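Local coordinates for protein acinetobacter secreted protease CpaA (Acinetobacter nosocomialis M2, PDB 6O38) that is a secreted metalloprotease that probably cleaves proteins at a zinc site and is held by its chaperone CpaB for type II secretion, at residues A[23-29]-A[49-55]; A[56-60]-A[71-75]. All coordinates share one frame. Numbering follows the deposited sequence.

Contact 1 (A[23-29]-A[49-55])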
ATOM      1  N   LEU A  23      31.350  19.997  -9.787  1.00 75.67           N
ATOM      2  CA  LEU A  23      30.649  20.684  -8.714  1.00 73.75           C
ATOM      3  C   LEU A  23      30.653  19.840  -7.446  1.00 72.46           C
ATOM      4  O   LEU A  23      30.603  18.608  -7.497  1.00 72.35           O
ATOM      5  CB  LEU A  23      29.208  21.002  -9.129  1.00 72.75           C
ATOM      6  CG  LEU A  23      28.322  21.768  -8.145  1.00 71.68           C
ATOM      7  CD1 LEU A  23      29.006  23.043  -7.682  1.00 72.81           C
ATOM      8  CD2 LEU A  23      26.985  22.085  -8.787  1.00 71.53           C
ATOM      9  N   GLU A  24      30.714  20.521  -6.302  1.00 72.70           N
ATOM     10  CA  GLU A  24      30.691  19.875  -4.994  1.00 72.10           C
ATOM     11  C   GLU A  24      29.664  20.590  -4.124  1.00 71.09           C
ATOM     12  O   GLU A  24      29.852  21.757  -3.767  1.00 71.83           O
ATOM     13  CB  GLU A  24      32.073  19.897  -4.342  1.00 73.85           C
ATOM     14  CG  GLU A  24      32.184  19.025  -3.105  1.00 74.10           C
ATOM     15  CD  GLU A  24      33.621  18.719  -2.737  1.00 77.29           C
ATOM     16  OE1 GLU A  24      34.437  19.663  -2.669  1.00 79.42           O
ATOM     17  OE2 GLU A  24      33.936  17.530  -2.528  1.00 78.22           O
ATOM     18  N   PHE A  25      28.584  19.889  -3.786  1.00 69.44           N
ATOM     19  CA  PHE A  25      27.496  20.441  -2.989  1.00 69.21           C
ATOM     20  C   PHE A  25      27.624  19.927  -1.560  1.00 69.22           C
ATOM     21  O   PHE A  25      27.525  18.719  -1.322  1.00 68.76           O
ATOM     22  CB  PHE A  25      26.145  20.056  -3.591  1.00 68.42           C
ATOM     23  CG  PHE A  25      24.991  20.865  -3.074  1.00 69.07           C
ATOM     24  CD1 PHE A  25      24.723  22.121  -3.592  1.00 70.44           C
ATOM     25  CD2 PHE A  25      24.164  20.364  -2.082  1.00 68.75           C
ATOM     26  CE1 PHE A  25      23.658  22.868  -3.124  1.00 71.79           C
ATOM     27  CE2 PHE A  25      23.097  21.106  -1.609  1.00 69.65           C
ATOM     28  CZ  PHE A  25      22.845  22.359  -2.131  1.00 71.31           C
ATOM     29  N   SER A  26      27.840  20.840  -0.617  1.00 70.30           N
ATOM     30  CA  SER A  26      28.119  20.487   0.768  1.00 70.53           C
ATOM     31  C   SER A  26      26.967  20.902   1.674  1.00 70.38           C
ATOM     32  O   SER A  26      26.399  21.989   1.520  1.00 70.97           O
ATOM     33  CB  SER A  26      29.416  21.143   1.249  1.00 72.32           C
ATOM     34  OG  SER A  26      30.528  20.684   0.498  1.00 73.40           O
ATOM     35  N   LEU A  27      26.634  20.029   2.621  1.00 69.91           N
ATOM     36  CA  LEU A  27      25.603  20.281   3.620  1.00 70.15           C
ATOM     37  C   LEU A  27      26.245  20.329   4.999  1.00 72.70           C
ATOM     38  O   LEU A  27      27.076  19.476   5.331  1.00 74.08           O
ATOM     39  CB  LEU A  27      24.522  19.197   3.575  1.00 69.16           C
ATOM     40  CG  LEU A  27      23.674  19.104   2.304  1.00 68.13           C
ATOM     41  CD1 LEU A  27      23.127  17.698   2.130  1.00 67.38           C
ATOM     42  CD2 LEU A  27      22.539  20.112   2.350  1.00 68.53           C
ATOM     43  N   ALA A  28      25.863  21.324   5.797  1.00 71.74           N
ATOM     44  CA  ALA A  28      26.394  21.496   7.142  1.00 74.92           C
ATOM     45  C   ALA A  28      25.241  21.802   8.090  1.00 75.82           C
ATOM     46  O   ALA A  28      24.081  21.892   7.678  1.00 74.02           O
ATOM     47  CB  ALA A  28      27.460  22.598   7.182  1.00 76.72           C
ATOM     48  N   ASN A  29      25.565  21.963   9.376  1.00 78.09           N
ATOM     49  CA  ASN A  29      24.527  22.234  10.366  1.00 79.65           C
ATOM     50  C   ASN A  29      23.885  23.599  10.140  1.00 79.31           C
ATOM     51  O   ASN A  29      22.657  23.731  10.211  1.00 78.85           O
ATOM     52  CB  ASN A  29      25.104  22.135  11.778  1.00 83.63           C
ATOM     53  CG  ASN A  29      25.162  20.708  12.283  1.00 84.72           C
ATOM     54  OD1 ASN A  29      24.352  19.867  11.894  1.00 82.95           O
ATOM     55  ND2 ASN A  29      26.120  20.427  13.158  1.00 87.99           N
ATOM     56  N   THR A  49      29.385  16.053  -6.688  1.00 69.09           N
ATOM     57  CA  THR A  49      29.688  15.332  -5.459  1.00 69.27           C
ATOM     58  C   THR A  49      28.930  15.971  -4.307  1.00 67.92           C
ATOM     59  O   THR A  49      29.035  17.182  -4.085  1.00 67.98           O
ATOM     60  CB  THR A  49      31.193  15.330  -5.168  1.00 71.71           C
ATOM     61  OG1 THR A  49      31.883  14.651  -6.225  1.00 73.91           O
ATOM     62  CG2 THR A  49      31.481  14.630  -3.849  1.00 72.69           C
ATOM     63  N   ILE A  50      28.169  15.160  -3.577  1.00 68.20           N
ATOM     64  CA  ILE A  50      27.356  15.620  -2.458  1.00 67.61           C
ATOM     65  C   ILE A  50      28.007  15.143  -1.166  1.00 69.36           C
ATOM     66  O   ILE A  50      28.198  13.937  -0.966  1.00 70.23           O
ATOM     67  CB  ILE A  50      25.909  15.117  -2.561  1.00 65.95           C
ATOM     68  CG1 ILE A  50      25.283  15.549  -3.888  1.00 64.75           C
ATOM     69  CG2 ILE A  50      25.082  15.628  -1.392  1.00 65.93           C
ATOM     70  CD1 ILE A  50      23.873  15.036  -4.092  1.00 63.51           C
ATOM     71  N   ARG A  51      28.347  16.089  -0.293  1.00 70.89           N
ATOM     72  CA  ARG A  51      28.880  15.794   1.027  1.00 72.39           C
ATOM     73  C   ARG A  51      27.944  16.357   2.087  1.00 71.88           C
ATOM     74  O   ARG A  51      27.217  17.324   1.843  1.00 70.74           O
ATOM     75  CB  ARG A  51      30.285  16.381   1.214  1.00 74.29           C
ATOM     76  CG  ARG A  51      31.357  15.748   0.345  1.00 75.87           C
ATOM     77  CD  ARG A  51      32.716  16.368   0.631  1.00 78.94           C
ATOM     78  NE  ARG A  51      33.782  15.761  -0.161  1.00 80.61           N
ATOM     79  CZ  ARG A  51      35.057  16.133  -0.104  1.00 83.75           C
ATOM     80  NH1 ARG A  51      35.961  15.528  -0.862  1.00 85.36           N
ATOM     81  NH2 ARG A  51      35.428  17.115   0.708  1.00 85.33           N
ATOM     82  N   SER A  52      27.969  15.747   3.269  1.00 70.63           N
ATOM     83  CA  SER A  52      27.100  16.180   4.355  1.00 71.05           C
ATOM     84  C   SER A  52      27.795  15.974   5.691  1.00 74.41           C
ATOM     85  O   SER A  52      28.295  14.882   5.974  1.00 76.11           O
ATOM     86  CB  SER A  52      25.770  15.418   4.334  1.00 69.95           C
ATOM     87  OG  SER A  52      24.963  15.778   5.443  1.00 70.81           O
ATOM     88  N   SER A  53      27.823  17.032   6.501  1.00 74.11           N
ATOM     89  CA  SER A  53      28.260  16.951   7.889  1.00 77.65           C
ATOM     90  C   SER A  53      27.175  17.421   8.848  1.00 78.27           C
ATOM     91  O   SER A  53      27.455  17.632  10.033  1.00 81.42           O
ATOM     92  CB  SER A  53      29.539  17.766   8.101  1.00 79.83           C
ATOM     93  OG  SER A  53      29.309  19.147   7.879  1.00 78.88           O
ATOM     94  N   ALA A  54      25.946  17.584   8.365  1.00 76.93           N
ATOM     95  CA  ALA A  54      24.860  18.094   9.185  1.00 77.71           C
ATOM     96  C   ALA A  54      24.273  16.995  10.059  1.00 79.58           C
ATOM     97  O   ALA A  54      24.299  15.810   9.712  1.00 79.11           O
ATOM     98  CB  ALA A  54      23.762  18.694   8.306  1.00 74.72           C
ATOM     99  N   ALA A  55      23.736  17.403  11.211  1.00 80.89           N
ATOM    100  CA  ALA A  55      23.088  16.447  12.102  1.00 83.26           C
ATOM    101  C   ALA A  55      21.791  15.916  11.506  1.00 81.07           C
ATOM    102  O   ALA A  55      21.414  14.770  11.772  1.00 82.23           O
ATOM    103  CB  ALA A  55      22.824  17.091  13.462  1.00 86.92           C
TER
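Strands 23-27 and 49-52 run side by side in the same direction, their axes 4.6 Å apart and inclined by 15°. The pairs Glu24-Thr49, Phe25-Ile50, Ser26-Arg51 and Leu27-Ser52 stand in parallel register, and the hydrogen bonds lean alternately forward and back: Thr49 N to Leu23 O (2.9 Å), Phe25 N to Thr49 O (2.8 Å), Arg51 N to Phe25 O (2.9 Å), Leu27 N to Arg51 O (2.9 Å) and Ser53 N to Leu27 O (2.8 Å). Beyond the strands, Asn29 OD1 accepts a hydrogen bond from Ala55 N (2.6 Å); a short amide side chain can thus continue the pairing where the backbones have left strand geometry.

Phe25, Ile50, Leu27 and Ser52 occupy one face. The three apolar side chains reach Leu36 of strand 35-37, while small Ser52 leaves room beside Leu27 (CB to Ser52 OG, 3.9 Å). The other face is more polar, with Glu24, Thr49, Ser26 and Arg51. Here Glu24 OE2 lies 3.0 Å from Arg51 NE, a salt bridge over the guanidinium face, where charge attracts although no N-H points at the oxygen. Thr49, beta-branched and suited to strands, packs by CG2 against Glu24 OE2 (4.0 Å). Strand 3-5 flanks 22-27 and strand 79-85 flanks 47-52, so this parallel pair is interior to one sheet of a StcE-type beta-sandwich domain.

Contact 2 (A[56-60]-A[71-75])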
ATOM      1  N   TYR A  56      21.102  16.724  10.705  1.00 81.14           N
ATOM      2  CA  TYR A  56      19.862  16.309  10.067  1.00 79.16           C
ATOM      3  C   TYR A  56      20.154  15.570   8.769  1.00 76.09           C
ATOM      4  O   TYR A  56      21.069  15.932   8.024  1.00 74.49           O
ATOM      5  CB  TYR A  56      18.964  17.515   9.785  1.00 78.14           C
ATOM      6  CG  TYR A  56      18.356  18.139  11.021  1.00 81.55           C
ATOM      7  CD1 TYR A  56      18.353  17.463  12.235  1.00 85.07           C
ATOM      8  CD2 TYR A  56      17.779  19.401  10.972  1.00 81.60           C
ATOM      9  CE1 TYR A  56      17.796  18.030  13.366  1.00 88.43           C
ATOM     10  CE2 TYR A  56      17.220  19.975  12.097  1.00 84.93           C
ATOM     11  CZ  TYR A  56      17.231  19.285  13.292  1.00 88.33           C
ATOM     12  OH  TYR A  56      16.675  19.853  14.415  1.00 92.11           O
ATOM     13  N   SER A  57      19.367  14.531   8.504  1.00 74.54           N
ATOM     14  CA  SER A  57      19.522  13.761   7.281  1.00 72.46           C
ATOM     15  C   SER A  57      18.910  14.501   6.097  1.00 69.86           C
ATOM     16  O   SER A  57      17.972  15.290   6.244  1.00 69.75           O
ATOM     17  CB  SER A  57      18.871  12.384   7.423  1.00 74.09           C
ATOM     18  OG  SER A  57      19.530  11.608   8.409  1.00 77.34           O
ATOM     19  N   SER A  58      19.454  14.236   4.914  1.00 69.07           N
ATOM     20  CA  SER A  58      18.953  14.794   3.670  1.00 67.49           C
ATOM     21  C   SER A  58      18.532  13.662   2.742  1.00 66.80           C
ATOM     22  O   SER A  58      18.927  12.506   2.917  1.00 67.42           O
ATOM     23  CB  SER A  58      20.005  15.677   2.989  1.00 66.91           C
ATOM     24  OG  SER A  58      20.297  16.818   3.777  1.00 67.76           O
ATOM     25  N   TYR A  59      17.718  14.006   1.747  1.00 64.40           N
ATOM     26  CA  TYR A  59      17.139  13.024   0.841  1.00 63.52           C
ATOM     27  C   TYR A  59      17.266  13.521  -0.590  1.00 62.10           C
ATOM     28  O   TYR A  59      16.922  14.669  -0.886  1.00 62.16           O
ATOM     29  CB  TYR A  59      15.676  12.752   1.204  1.00 64.10           C
ATOM     30  CG  TYR A  59      15.507  12.270   2.627  1.00 66.16           C
ATOM     31  CD1 TYR A  59      15.614  10.921   2.940  1.00 67.28           C
ATOM     32  CD2 TYR A  59      15.260  13.164   3.660  1.00 67.47           C
ATOM     33  CE1 TYR A  59      15.468  10.477   4.240  1.00 69.93           C
ATOM     34  CE2 TYR A  59      15.114  12.729   4.963  1.00 69.94           C
ATOM     35  CZ  TYR A  59      15.218  11.384   5.248  1.00 71.33           C
ATOM     36  OH  TYR A  59      15.073  10.947   6.544  1.00 74.53           O
ATOM     37  N   LEU A  60      17.757  12.653  -1.471  1.00 62.62           N
ATOM     38  CA  LEU A  60      18.085  13.014  -2.842  1.00 61.80           C
ATOM     39  C   LEU A  60      17.089  12.385  -3.808  1.00 61.37           C
ATOM     40  O   LEU A  60      16.838  11.176  -3.749  1.00 61.37           O
ATOM     41  CB  LEU A  60      19.506  12.568  -3.195  1.00 61.74           C
ATOM     42  CG  LEU A  60      19.931  12.742  -4.656  1.00 61.24           C
ATOM     43  CD1 LEU A  60      19.899  14.209  -5.056  1.00 62.05           C
ATOM     44  CD2 LEU A  60      21.311  12.148  -4.890  1.00 61.52           C
ATOM     45  N   VAL A  71      14.576   7.091  -3.416  1.00 63.62           N
ATOM     46  CA  VAL A  71      15.186   8.185  -2.668  1.00 63.63           C
ATOM     47  C   VAL A  71      16.482   7.686  -2.042  1.00 63.68           C
ATOM     48  O   VAL A  71      16.565   6.538  -1.593  1.00 64.09           O
ATOM     49  CB  VAL A  71      14.231   8.736  -1.584  1.00 64.35           C
ATOM     50  CG1 VAL A  71      14.892   9.857  -0.800  1.00 64.67           C
ATOM     51  CG2 VAL A  71      12.929   9.224  -2.205  1.00 64.48           C
ATOM     52  N   LEU A  72      17.498   8.547  -2.024  1.00 63.11           N
ATOM     53  CA  LEU A  72      18.749   8.274  -1.329  1.00 63.66           C
ATOM     54  C   LEU A  72      18.765   9.014   0.001  1.00 64.75           C
ATOM     55  O   LEU A  72      18.521  10.223   0.046  1.00 64.43           O
ATOM     56  CB  LEU A  72      19.959   8.694  -2.166  1.00 63.18           C
ATOM     57  CG  LEU A  72      20.387   7.807  -3.335  1.00 62.84           C
ATOM     58  CD1 LEU A  72      21.904   7.792  -3.444  1.00 63.62           C
ATOM     59  CD2 LEU A  72      19.831   6.398  -3.202  1.00 63.10           C
ATOM     60  N   LYS A  73      19.059   8.288   1.076  1.00 63.40           N
ATOM     61  CA  LYS A  73      19.181   8.879   2.402  1.00 65.23           C
ATOM     62  C   LYS A  73      20.612   9.366   2.593  1.00 65.86           C
ATOM     63  O   LYS A  73      21.554   8.567   2.559  1.00 67.16           O
ATOM     64  CB  LYS A  73      18.801   7.867   3.482  1.00 68.02           C
ATOM     65  CG  LYS A  73      18.572   8.470   4.860  1.00 70.33           C
ATOM     66  CD  LYS A  73      18.143   7.402   5.857  1.00 73.73           C
ATOM     67  CE  LYS A  73      17.610   8.013   7.145  1.00 76.27           C
ATOM     68  NZ  LYS A  73      18.647   8.782   7.884  1.00 77.54           N
ATOM     69  N   ILE A  74      20.772  10.671   2.789  1.00 66.68           N
ATOM     70  CA  ILE A  74      22.081  11.288   2.973  1.00 67.32           C
ATOM     71  C   ILE A  74      22.275  11.560   4.457  1.00 69.79           C
ATOM     72  O   ILE A  74      21.489  12.293   5.069  1.00 69.79           O
ATOM     73  CB  ILE A  74      22.214  12.579   2.151  1.00 65.31           C
ATOM     74  CG1 ILE A  74      22.105  12.279   0.655  1.00 63.45           C
ATOM     75  CG2 ILE A  74      23.528  13.273   2.461  1.00 66.31           C
ATOM     76  CD1 ILE A  74      22.234  13.503  -0.225  1.00 62.19           C
ATOM     77  N   ASN A  75      23.318  10.975   5.034  1.00 69.22           N
ATOM     78  CA  ASN A  75      23.643  11.148   6.442  1.00 72.44           C
ATOM     79  C   ASN A  75      24.970  11.877   6.589  1.00 73.44           C
ATOM     80  O   ASN A  75      25.702  12.100   5.620  1.00 71.98           O
ATOM     81  CB  ASN A  75      23.695   9.793   7.159  1.00 75.50           C
ATOM     82  CG  ASN A  75      22.368   9.062   7.123  1.00 75.15           C
ATOM     83  OD1 ASN A  75      21.441   9.396   7.860  1.00 76.02           O
ATOM     84  ND2 ASN A  75      22.272   8.053   6.264  1.00 74.21           N
TER
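Two short strands, 58-60 and 71-74, run antiparallel at 151°, a twisted pair with axes 4.6 Å apart. Two hydrogen-bonded pairs hold them: Ser58 N to Ile74 O (2.8 Å) with Ile74 N to Ser58 O (2.6 Å), and Leu60 N to Leu72 O (3.0 Å) with Leu72 N to Leu60 O (3.2 Å). Between them lies the non-hydrogen-bonded pair Tyr59-Lys73.

On the buried face, small Ser58 leaves a hollow beside Leu60, with room for the long branch of Ile74, whose CD1 end reaches into it. Leu60 bounds this hollow and touches both Leu72 (Leu60 CB to Leu72 CB, 4.0 Å) and Ile74 (Leu60 CB to Ile74 CD1, 4.1 Å). The CB atoms of Ser58 and Ile74 come to 3.9 Å, and Ser58 OG is satisfied by Val33 O. Leu60 and Ile74 then press on Ile50, and Leu72 and Ile74 on Tyr80.

On the opposite face, the Tyr59 ring stands up from the sheet, and Val71 and Lys73 of 71-75 lie alongside it. Val71 CG1 meets Tyr59 CB at 3.6 Å and lies at the ring's edge, while Lys73 CG approaches Tyr59 CE1 to 3.7 Å. A lysine suits this exposed place, since its methylenes pack while its amine travels on to Asn75 OD1 (2.9 Å from Lys73 NZ). Asn75 OD1 also accepts a hydrogen bond from Ser57 OG (3.0 Å), so Ser57 and Lys73 gather around one amide oxygen where the strands end. Glu92 and Gly94 of the chaperone CpaB pack on Tyr59 and Val71. The pair forms a beta hairpin, with strand 35-37 beside 58-61, in the smaller sheet of a StcE-type beta-sandwich domain.

Overall arrangement
Contacts 1 and 2 belong to the two sheets of one beta-sandwich domain, and their centres lie 11 Å apart. The chain leaves 49-55 directly into 56-60, passing from one sheet to the other. Their buried faces meet in a shared core: Ile50 CG2 touches Ile74 CD1 at 3.7 Å, Ser52 CB touches Ile74 CG2 at 3.6 Å, and Leu27 CD1 comes within 3.4 Å of Ser58 OG. Contact 2 also meets CpaB, whereas the segments of contact 1 touch no other chain of the assembly. The zinc site of His498, His502 and His508 belongs to the separate reprolysin-like protease region, and neither contact contributes a zinc ligand.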